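Local coordinates for FdhC (Acinetobacter nosocomialis, PDB 5KTC), which transfers an acyl group, here (R)-3-hydroxybutanoyl, from its coenzyme A thioester to the amino group of a dTDP-linked 3-amino-3,6-dideoxy-D-galactose, as a sugar N-acyltransferase of the GNAT superfamily, at residues Asp31-Tyr36 against Ser96-Glu101; Phe23-Arg28 against Lys45-Trp50; Phe130-Met133 against Lys138-Ser141. All blocks are in the same frame, centred on the assembly; numbering follows the deposited sequence.

Overall arrangement
All three contacts lie within the GNAT domain and contribute residues to the pockets of the two bound products. Contact 2 is helix on helix, buried between its helices though farthest from the chain's centre; contacts 1 and 3 are partly buried and meet neighbouring strands of one sheet, 91-99 and 127-133. Contact 1 is apolar between its segments and reads coenzyme A through backbone polar groups, whereas contact 3 adds a histidine-to-carbonyl bond and a lysine on the pyrophosphate. Contact 2 grips the nucleotide sugar with side chains. A probable hydrogen bond from Asn34 ND2 to Arg28 O joins contacts 1 and 2; Tyr36 on Met133 joins 1 and 3. Contacts 2 and 3 do not touch, their nearest atoms lying about 11 Å apart.

Contact 1: residues Asp31-Tyr36 against Ser96-Glu101; sequences DKLNTY and SWILNE. With COA (coenzyme A), chain D.
Leu33 carries the contact between the loop 31-36 and the strand end 96-101, and its side chain can be followed outward atom by atom. Leu33 CB lies 4.1 Å from Ile98 CG2. Beyond it the chain is extended: CG is swung to the side of CB remote from the residue's own carbonyl (chi1 -61°) and chi2 is 180°, which spreads the two methyls over successive residues of the strand end. CD1 is shared by Ile98 CG2 and the root of Asn100, where the nearest atom is Asn100 CA at 3.9 Å from Leu33 CD1. Leu33 CD2 instead meets the backbone, lying 3.6 Å from Leu99 O. The interface is thus van der Waals in character. Ile98 helps by turning CG2 toward the loop, and Leu27 of helix 21-28 packs against Leu33, Ile98 and Asn100 alike.

Strand 91-99 is the GNAT strand that offers its backbone to the pantetheine arm, which runs beside it in the manner of an extra strand. Coenzyme A N4P donates to Trp97 O at 2.7 Å, and Leu99 N donates to coenzyme A O9P at 2.8 Å; both bonds are nearly straight, at 167°. Loop 31-36 flanks the same arm, with Leu33 O 3.1 Å from coenzyme A C7P.

Side chains on the strand add apolar contacts. Methyl CEP of coenzyme A sits 3.7 Å above the Trp97 ring plane, over its centre, while CDP lies over the same face, toward the rim at CE3. Leu99 CD1 reaches the same CEP methyl, and Trp97 NE1 is bonded to Ser111 OG of helix 107-122. Farther back along the strand, Ser96 OG hydrogen-bonds a phosphate oxygen of the nucleotide sugar and also Arg81 NE.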
# COMPACT_ATOMS: atom_id res chain seq x y z
N ASP A 31 16.09 -9.11 6.21
CA ASP A 31 16.60 -9.62 4.94
C ASP A 31 15.68 -10.61 4.29
O ASP A 31 15.88 -10.92 3.17
CB ASP A 31 18.05 -10.18 5.07
CG ASP A 31 19.08 -9.08 5.46
OD1 ASP A 31 18.93 -7.88 5.05
OD2 ASP A 31 20.03 -9.41 6.20
N LYS A 32 14.67 -11.13 4.96
CA LYS A 32 13.69 -11.92 4.23
C LYS A 32 12.70 -11.08 3.44
O LYS A 32 12.04 -11.56 2.54
CB LYS A 32 12.91 -12.81 5.17
CG LYS A 32 13.80 -13.81 5.87
CD LYS A 32 13.10 -14.31 7.11
CE LYS A 32 13.95 -15.40 7.77
NZ LYS A 32 13.02 -16.28 8.52
N LEU A 33 12.58 -9.82 3.81
CA LEU A 33 11.57 -8.95 3.24
C LEU A 33 12.10 -7.92 2.29
O LEU A 33 11.33 -7.43 1.46
CB LEU A 33 10.83 -8.22 4.38
CG LEU A 33 10.11 -9.17 5.34
CD1 LEU A 33 9.41 -8.35 6.44
CD2 LEU A 33 9.08 -10.09 4.67
N ASN A 34 13.38 -7.60 2.37
CA ASN A 34 13.88 -6.45 1.73
C ASN A 34 14.65 -6.68 0.45
O ASN A 34 15.38 -5.79 0.04
CB ASN A 34 14.69 -5.58 2.66
CG ASN A 34 16.02 -6.19 3.13
OD1 ASN A 34 16.49 -7.22 2.67
ND2 ASN A 34 16.63 -5.52 4.12
N THR A 35 14.47 -7.86 -0.15
CA THR A 35 15.17 -8.20 -1.41
C THR A 35 14.94 -7.12 -2.48
O THR A 35 15.86 -6.76 -3.17
CB THR A 35 14.66 -9.51 -1.97
OG1 THR A 35 14.73 -10.51 -0.94
CG2 THR A 35 15.51 -9.95 -3.20
N TYR A 36 13.72 -6.58 -2.57
CA TYR A 36 13.35 -5.73 -3.70
C TYR A 36 12.88 -4.31 -3.30
O TYR A 36 12.11 -3.63 -4.05
CB TYR A 36 12.27 -6.46 -4.46
CG TYR A 36 12.65 -7.81 -4.97
CD1 TYR A 36 13.57 -7.96 -6.01
CD2 TYR A 36 12.08 -8.94 -4.45
CE1 TYR A 36 13.91 -9.22 -6.48
CE2 TYR A 36 12.38 -10.17 -4.93
CZ TYR A 36 13.31 -10.33 -5.93
OH TYR A 36 13.60 -11.61 -6.40
N SER A 96 6.39 1.31 -1.05
CA SER A 96 6.87 0.97 0.29
C SER A 96 6.04 -0.15 0.95
O SER A 96 5.70 -0.08 2.16
CB SER A 96 7.00 2.18 1.21
OG SER A 96 7.71 3.27 0.64
N TRP A 97 5.72 -1.16 0.16
CA TRP A 97 4.61 -2.06 0.49
C TRP A 97 5.27 -3.31 1.03
O TRP A 97 5.93 -4.07 0.28
CB TRP A 97 3.85 -2.40 -0.73
CG TRP A 97 2.60 -3.21 -0.51
CD1 TRP A 97 1.75 -3.16 0.55
CD2 TRP A 97 2.05 -4.15 -1.44
NE1 TRP A 97 0.69 -4.03 0.32
CE2 TRP A 97 0.84 -4.63 -0.89
CE3 TRP A 97 2.48 -4.64 -2.68
CZ2 TRP A 97 0.07 -5.59 -1.51
CZ3 TRP A 97 1.69 -5.61 -3.33
CH2 TRP A 97 0.48 -6.05 -2.74
N ILE A 98 5.11 -3.51 2.34
CA ILE A 98 5.80 -4.58 3.04
C ILE A 98 4.85 -5.22 4.05
O ILE A 98 4.16 -4.52 4.79
CB ILE A 98 7.05 -4.12 3.80
CG1 ILE A 98 7.97 -3.23 2.94
CG2 ILE A 98 7.84 -5.35 4.20
CD1 ILE A 98 8.99 -2.40 3.66
N LEU A 99 4.82 -6.54 4.05
CA LEU A 99 4.06 -7.29 5.08
C LEU A 99 4.98 -8.35 5.73
O LEU A 99 5.68 -9.06 5.00
CB LEU A 99 2.87 -7.96 4.42
CG LEU A 99 1.71 -7.05 4.01
CD1 LEU A 99 0.72 -7.83 3.19
CD2 LEU A 99 0.99 -6.40 5.20
N ASN A 100 4.94 -8.48 7.05
CA ASN A 100 5.87 -9.42 7.72
C ASN A 100 5.17 -10.75 7.95
O ASN A 100 4.00 -10.92 7.55
CB ASN A 100 6.41 -8.84 9.04
CG ASN A 100 5.35 -8.60 10.10
OD1 ASN A 100 4.29 -9.20 10.12
ND2 ASN A 100 5.63 -7.65 10.98
N GLU A 101 5.86 -11.69 8.59
CA GLU A 101 5.32 -13.03 8.91
C GLU A 101 3.99 -13.08 9.64
O GLU A 101 3.26 -14.04 9.48
CB GLU A 101 6.31 -13.78 9.83
CG GLU A 101 6.91 -15.03 9.22
CD GLU A 101 7.91 -15.69 10.17
OE1 GLU A 101 8.25 -15.07 11.23
OE2 GLU A 101 8.36 -16.83 9.88
N1A COA D . -7.63 -12.42 -5.69
C2A COA D . -7.74 -13.36 -4.72
N3A COA D . -6.71 -13.76 -3.98
C4A COA D . -5.54 -13.15 -4.13
C5A COA D . -5.36 -12.08 -5.14
C6A COA D . -6.50 -11.74 -5.95
N6A COA D . -6.44 -10.80 -6.89
N7A COA D . -4.10 -11.67 -5.06
C8A COA D . -3.51 -12.41 -4.10
N9A COA D . -4.38 -13.31 -3.56
C1B COA D . -4.10 -14.27 -2.46
C2B COA D . -2.76 -14.95 -2.71
O2B COA D . -2.86 -16.11 -3.56
C3B COA D . -2.30 -15.24 -1.32
O3B COA D . -3.02 -16.38 -0.86
P3B COA D . -2.28 -17.80 -0.70
O7A COA D . -1.95 -17.80 0.80
O8A COA D . -3.49 -18.59 -1.10
O9A COA D . -1.09 -17.80 -1.62
C4B COA D . -2.78 -14.04 -0.54
O4B COA D . -3.95 -13.56 -1.22
C5B COA D . -1.70 -12.99 -0.33
O5B COA D . -1.19 -12.55 -1.57
P1A COA D . 0.35 -12.72 -1.89
O1A COA D . 0.55 -12.40 -3.35
O2A COA D . 1.00 -13.92 -1.24
O3A COA D . 1.07 -11.45 -1.20
P2A COA D . 2.04 -11.33 0.01
O4A COA D . 1.43 -11.75 1.33
O5A COA D . 3.41 -11.92 -0.29
O6A COA D . 2.22 -9.75 0.13
CBP COA D . 4.01 -8.17 -0.36
CCP COA D . 2.89 -9.07 -0.92
CDP COA D . 4.70 -7.54 -1.54
CEP COA D . 3.42 -7.08 0.54
CAP COA D . 4.99 -9.04 0.46
OAP COA D . 5.28 -10.21 -0.37
C9P COA D . 6.21 -8.34 0.89
O9P COA D . 6.33 -7.59 1.89
N8P COA D . 7.27 -8.55 0.08
C7P COA D . 8.51 -7.93 0.34
C6P COA D . 8.58 -6.44 0.11
C5P COA D . 8.34 -6.14 -1.34
O5P COA D . 8.99 -6.75 -2.20
N4P COA D . 7.40 -5.25 -1.61
C3P COA D . 6.97 -4.96 -2.99
C2P COA D . 7.98 -4.07 -3.74
S1P COA D . 7.50 -4.01 -5.51

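Contact 2: residues Phe23-Arg28 against Lys45-Trp50; sequences FICTLR and KSQAEW. With FUH ([[(2~{R},3~{S},5~{R})-5-[5-methyl-2,4-bis(oxidanylidene)pyrimidin-1-yl]-3-oxidanyl-oxolan-2-yl]methoxy-oxidanyl-phosphoryl] [(2~{R},3~{R},4~{S},5~{R},6~{R})-6-methyl-3,5-bis(oxidanyl)-4-[[(3~{R})-3-oxidanylbutanoyl]amino]oxan-2-yl] hydrogen phosphate), chain C.
Direct packing between the helices centres on Gln47. Gln47 CB lies 3.3 Å from Cys25 SG, and farther out on the same side, at the amide, Ile24 CG2 is 3.6 Å from Gln47 NE2, the Ile24 and Gln47 side chains crossing at about a right angle.

Hydrogen bonds then run from both helices to the nucleotide sugar. The bend of Gln47 at chi2 (64°) presents its amide to thymine, where it makes a complementary pair: FUH N3 donates to Gln47 OE1 at 2.9 Å, and Gln47 NE2 donates to FUH O15 at 3.0 Å. Arg28 offers two nitrogens to one phosphate, Arg28 NH1 to FUH O8 at 2.8 Å and Arg28 NH2 to FUH O7 at 2.9 Å, with P1 in the guanidinium plane. Ser40 OG and Ser38 O hold Arg28 NE and NH2 in place.

Stacking adds to these bonds. Thymine C19 stands 3.7 Å above the Trp50 ring, over its centre, and C17 lies over a face of the Arg28 guanidinium, so the base is sandwiched between the two.

Around this pocket wall, Ile24 of helix 21-28 packs on Tyr65 and Ile67 of strand 63-70, Arg28 on Ile98 of strand 91-99, and Trp50 of helix 44-59 on Arg81 of strand 75-86.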
# COMPACT_ATOMS: atom_id res chain seq x y z
N PHE A 23 9.60 -0.03 14.64
CA PHE A 23 8.93 -1.06 13.87
C PHE A 23 9.37 -1.03 12.38
O PHE A 23 9.58 -2.07 11.77
CB PHE A 23 7.43 -0.84 13.95
CG PHE A 23 6.67 -1.78 13.05
CD1 PHE A 23 6.69 -3.14 13.33
CD2 PHE A 23 6.09 -1.34 11.88
CE1 PHE A 23 6.06 -4.03 12.50
CE2 PHE A 23 5.50 -2.23 11.02
CZ PHE A 23 5.46 -3.56 11.34
N ILE A 24 9.47 0.18 11.86
CA ILE A 24 9.85 0.42 10.48
C ILE A 24 11.30 -0.01 10.24
O ILE A 24 11.54 -0.74 9.28
CB ILE A 24 9.59 1.84 10.01
CG1 ILE A 24 8.07 2.10 9.97
CG2 ILE A 24 10.06 1.99 8.57
CD1 ILE A 24 7.67 3.50 9.63
N CYS A 25 12.23 0.44 11.09
CA CYS A 25 13.64 0.01 10.94
C CYS A 25 13.73 -1.50 10.89
O CYS A 25 14.37 -2.06 10.02
CB CYS A 25 14.52 0.49 12.10
SG CYS A 25 14.93 2.21 11.96
N THR A 26 13.06 -2.16 11.83
CA THR A 26 13.12 -3.59 11.91
C THR A 26 12.56 -4.27 10.71
O THR A 26 13.15 -5.20 10.22
CB THR A 26 12.46 -4.08 13.20
OG1 THR A 26 13.21 -3.56 14.31
CG2 THR A 26 12.45 -5.59 13.28
N LEU A 27 11.41 -3.80 10.23
CA LEU A 27 10.78 -4.39 9.07
C LEU A 27 11.68 -4.28 7.83
O LEU A 27 11.91 -5.28 7.16
CB LEU A 27 9.45 -3.69 8.80
CG LEU A 27 8.54 -4.18 7.71
CD1 LEU A 27 7.96 -5.54 8.11
CD2 LEU A 27 7.42 -3.11 7.50
N ARG A 28 12.16 -3.06 7.58
CA ARG A 28 12.92 -2.72 6.36
C ARG A 28 14.33 -3.37 6.33
O ARG A 28 14.88 -3.59 5.25
CB ARG A 28 13.02 -1.23 6.24
CG ARG A 28 11.70 -0.58 5.80
CD ARG A 28 11.90 0.90 5.54
NE ARG A 28 12.64 1.08 4.28
CZ ARG A 28 12.11 1.22 3.06
NH1 ARG A 28 10.78 1.25 2.86
NH2 ARG A 28 12.94 1.27 2.00
N LYS A 45 16.81 6.51 15.48
CA LYS A 45 16.74 7.99 15.41
C LYS A 45 16.76 8.55 14.00
O LYS A 45 16.11 9.57 13.68
CB LYS A 45 17.84 8.66 16.27
CG LYS A 45 17.47 8.68 17.74
CD LYS A 45 18.62 9.02 18.69
CE LYS A 45 18.06 9.19 20.11
NZ LYS A 45 19.06 8.95 21.19
N SER A 46 17.55 7.92 13.14
CA SER A 46 17.57 8.31 11.74
C SER A 46 16.22 8.06 11.10
O SER A 46 15.74 8.88 10.36
CB SER A 46 18.65 7.58 10.93
OG SER A 46 19.91 7.90 11.51
N GLN A 47 15.61 6.92 11.42
CA GLN A 47 14.29 6.65 10.87
C GLN A 47 13.23 7.64 11.43
O GLN A 47 12.38 8.09 10.69
CB GLN A 47 13.91 5.21 11.09
CG GLN A 47 12.53 4.79 10.61
CD GLN A 47 12.33 4.89 9.14
OE1 GLN A 47 13.16 4.49 8.36
NE2 GLN A 47 11.15 5.37 8.73
N ALA A 48 13.32 7.97 12.71
CA ALA A 48 12.45 8.98 13.31
C ALA A 48 12.61 10.26 12.54
O ALA A 48 11.59 10.93 12.22
CB ALA A 48 12.77 9.22 14.78
N GLU A 49 13.87 10.62 12.22
CA GLU A 49 14.07 11.84 11.44
C GLU A 49 13.40 11.78 10.04
O GLU A 49 12.81 12.74 9.59
CB GLU A 49 15.56 12.25 11.29
CG GLU A 49 15.66 13.64 10.62
CD GLU A 49 17.06 14.10 10.21
OE1 GLU A 49 17.13 14.98 9.29
OE2 GLU A 49 18.05 13.58 10.81
N TRP A 50 13.57 10.67 9.33
CA TRP A 50 12.90 10.42 8.05
C TRP A 50 11.39 10.66 8.20
O TRP A 50 10.76 11.28 7.34
CB TRP A 50 13.18 8.98 7.53
CG TRP A 50 12.86 8.79 6.05
CD1 TRP A 50 13.76 8.81 4.98
CD2 TRP A 50 11.58 8.57 5.48
NE1 TRP A 50 13.08 8.62 3.78
CE2 TRP A 50 11.75 8.50 4.06
CE3 TRP A 50 10.28 8.45 6.01
CZ2 TRP A 50 10.67 8.31 3.19
CZ3 TRP A 50 9.21 8.27 5.10
CH2 TRP A 50 9.42 8.19 3.73
O1 FUH C . 6.39 -1.09 -3.21
C1 FUH C . 6.47 -0.84 -4.40
C2 FUH C . 5.30 -0.92 -5.33
C3 FUH C . 4.23 -1.85 -4.82
O2 FUH C . 4.44 -3.21 -5.31
C4 FUH C . 2.88 -1.43 -5.33
N1 FUH C . 7.66 -0.41 -4.99
C5 FUH C . 8.78 0.04 -4.15
C6 FUH C . 10.11 -0.55 -4.64
O3 FUH C . 10.26 -0.20 -5.95
C7 FUH C . 11.32 0.02 -3.94
C8 FUH C . 12.68 -0.34 -4.60
O4 FUH C . 11.25 1.46 -3.92
C9 FUH C . 8.85 1.56 -4.18
O5 FUH C . 7.72 2.16 -3.55
C10 FUH C . 10.02 2.01 -3.41
O6 FUH C . 9.83 1.61 -2.07
P1 FUH C . 10.71 2.16 -0.89
O7 FUH C . 12.00 1.45 -0.76
O8 FUH C . 9.83 1.94 0.35
O9 FUH C . 10.79 3.75 -0.93
P2 FUH C . 11.75 4.74 -1.74
O10 FUH C . 10.87 5.74 -2.41
O11 FUH C . 12.58 3.89 -2.69
O12 FUH C . 12.55 5.35 -0.52
C11 FUH C . 13.16 6.63 -0.65
C12 FUH C . 14.36 6.67 0.27
C13 FUH C . 15.25 5.41 0.19
O13 FUH C . 16.64 5.73 0.38
C14 FUH C . 14.85 4.56 1.38
C15 FUH C . 14.45 5.62 2.38
O14 FUH C . 13.92 6.75 1.63
N2 FUH C . 13.34 5.29 3.30
C16 FUH C . 12.08 5.07 2.83
C17 FUH C . 11.04 4.82 3.73
C18 FUH C . 9.61 4.60 3.26
C19 FUH C . 11.37 4.77 5.11
O15 FUH C . 10.42 4.59 5.98
N3 FUH C . 12.62 4.98 5.55
C20 FUH C . 13.56 5.28 4.65
O16 FUH C . 14.80 5.46 5.08

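Contact 3: residues Phe130-Met133 against Lys138-Ser141; sequences FEVM and KVHS. With COA (coenzyme A), chain D.
Val132 and His140 lie alongside one another, head to tail, and the CG1 methyl of Val132 sits over one face of the imidazole. Val132 CG1 is 3.5 Å from the His140 ring centroid and 19° off the normal, a CH-pi contact. The same Val132 CG1 also packs on Val139 CG1 at 3.7 Å, so one methyl bridges two consecutive helix residues.

At its edge the histidine is polar: His140 NE2 donates to Met133 O at 2.8 Å. The N-H...O angle is 149°, and the donor stands above the carbonyl plane, 51° out of it.

Coenzyme A fills the angle beside these side chains. Its S1P is 3.8 Å from Glu131 O and 3.9 Å from Val139 CG1, placing the thiol between strand and helix, and Val139 CG2 touches methyl CDP.

In the outer layer, the imidazole is hydrogen-bonded through its second nitrogen, ND1, to Tyr160 OH, which helps fix the ring's rotation. The extended Lys138 reaches the pyrophosphate, Lys138 NZ to coenzyme A O2A at 3.0 Å.

Glu131 O also accepts from the new amide of the sugar product, so this strand-turn-helix unit, 127-133 into 137-146, borders the acyl-transfer site of the GNAT fold.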
# COMPACT_ATOMS: atom_id res chain seq x y z
N PHE A 130 3.12 2.78 -10.31
CA PHE A 130 4.11 2.15 -9.42
C PHE A 130 5.04 1.25 -10.23
O PHE A 130 4.81 0.97 -11.41
CB PHE A 130 3.42 1.33 -8.30
CG PHE A 130 2.47 0.31 -8.82
CD1 PHE A 130 1.15 0.65 -9.07
CD2 PHE A 130 2.90 -1.01 -9.14
CE1 PHE A 130 0.26 -0.31 -9.56
CE2 PHE A 130 2.01 -1.96 -9.64
CZ PHE A 130 0.69 -1.60 -9.84
N GLU A 131 6.09 0.76 -9.57
CA GLU A 131 7.04 -0.15 -10.20
C GLU A 131 7.37 -1.33 -9.30
O GLU A 131 7.19 -1.25 -8.09
CB GLU A 131 8.32 0.59 -10.56
CG GLU A 131 9.10 1.21 -9.45
CD GLU A 131 8.87 2.67 -9.19
OE1 GLU A 131 9.05 3.10 -8.04
OE2 GLU A 131 8.54 3.40 -10.11
N VAL A 132 7.85 -2.42 -9.90
CA VAL A 132 8.16 -3.66 -9.22
C VAL A 132 9.45 -4.19 -9.82
O VAL A 132 9.59 -4.21 -11.05
CB VAL A 132 7.07 -4.68 -9.47
CG1 VAL A 132 7.35 -6.00 -8.78
CG2 VAL A 132 5.70 -4.12 -9.06
N MET A 133 10.41 -4.56 -9.00
CA MET A 133 11.68 -5.06 -9.55
C MET A 133 11.52 -6.32 -10.33
O MET A 133 10.79 -7.19 -9.96
CB MET A 133 12.73 -5.28 -8.46
CG MET A 133 13.39 -3.97 -8.01
SD MET A 133 14.87 -4.25 -6.99
CE MET A 133 16.12 -4.68 -8.23
N LYS A 138 6.19 -12.95 -7.94
CA LYS A 138 4.88 -13.06 -7.37
C LYS A 138 4.16 -11.67 -7.27
O LYS A 138 2.94 -11.59 -7.22
CB LYS A 138 5.05 -13.72 -5.99
CG LYS A 138 3.76 -14.19 -5.43
CD LYS A 138 3.89 -15.11 -4.22
CE LYS A 138 2.45 -15.41 -3.80
NZ LYS A 138 2.33 -16.24 -2.58
N VAL A 139 4.92 -10.61 -7.15
CA VAL A 139 4.35 -9.23 -7.02
C VAL A 139 3.88 -8.74 -8.39
O VAL A 139 2.83 -8.15 -8.52
CB VAL A 139 5.38 -8.30 -6.32
CG1 VAL A 139 4.86 -6.86 -6.20
CG2 VAL A 139 5.69 -8.88 -4.95
N HIS A 140 4.64 -9.06 -9.45
CA HIS A 140 4.16 -8.84 -10.81
C HIS A 140 2.83 -9.53 -10.97
O HIS A 140 1.84 -8.93 -11.42
CB HIS A 140 5.17 -9.31 -11.87
CG HIS A 140 6.49 -8.59 -11.78
ND1 HIS A 140 6.63 -7.28 -12.17
CD2 HIS A 140 7.70 -8.98 -11.34
CE1 HIS A 140 7.88 -6.89 -11.99
NE2 HIS A 140 8.54 -7.89 -11.44
N SER A 141 2.78 -10.79 -10.57
CA SER A 141 1.62 -11.60 -10.80
C SER A 141 0.39 -11.06 -10.03
O SER A 141 -0.75 -10.99 -10.55
CB SER A 141 2.00 -13.05 -10.45
OG SER A 141 0.86 -13.83 -10.52
N1A COA D . -7.63 -12.42 -5.69
C2A COA D . -7.74 -13.36 -4.72
N3A COA D . -6.71 -13.76 -3.98
C4A COA D . -5.54 -13.15 -4.13
C5A COA D . -5.36 -12.08 -5.14
C6A COA D . -6.50 -11.74 -5.95
N6A COA D . -6.44 -10.80 -6.89
N7A COA D . -4.10 -11.67 -5.06
C8A COA D . -3.51 -12.41 -4.10
N9A COA D . -4.38 -13.31 -3.56
C1B COA D . -4.10 -14.27 -2.46
C2B COA D . -2.76 -14.95 -2.71
O2B COA D . -2.86 -16.11 -3.56
C3B COA D . -2.30 -15.24 -1.32
O3B COA D . -3.02 -16.38 -0.86
P3B COA D . -2.28 -17.80 -0.70
O7A COA D . -1.95 -17.80 0.80
O8A COA D . -3.49 -18.59 -1.10
O9A COA D . -1.09 -17.80 -1.62
C4B COA D . -2.78 -14.04 -0.54
O4B COA D . -3.95 -13.56 -1.22
C5B COA D . -1.70 -12.99 -0.33
O5B COA D . -1.19 -12.55 -1.57
P1A COA D . 0.35 -12.72 -1.89
O1A COA D . 0.55 -12.40 -3.35
O2A COA D . 1.00 -13.92 -1.24
O3A COA D . 1.07 -11.45 -1.20
P2A COA D . 2.04 -11.33 0.01
O4A COA D . 1.43 -11.75 1.33
O5A COA D . 3.41 -11.92 -0.29
O6A COA D . 2.22 -9.75 0.13
CBP COA D . 4.01 -8.17 -0.36
CCP COA D . 2.89 -9.07 -0.92
CDP COA D . 4.70 -7.54 -1.54
CEP COA D . 3.42 -7.08 0.54
CAP COA D . 4.99 -9.04 0.46
OAP COA D . 5.28 -10.21 -0.37
C9P COA D . 6.21 -8.34 0.89
O9P COA D . 6.33 -7.59 1.89
N8P COA D . 7.27 -8.55 0.08
C7P COA D . 8.51 -7.93 0.34
C6P COA D . 8.58 -6.44 0.11
C5P COA D . 8.34 -6.14 -1.34
O5P COA D . 8.99 -6.75 -2.20
N4P COA D . 7.40 -5.25 -1.61
C3P COA D . 6.97 -4.96 -2.99
C2P COA D . 7.98 -4.07 -3.74
S1P COA D . 7.50 -4.01 -5.51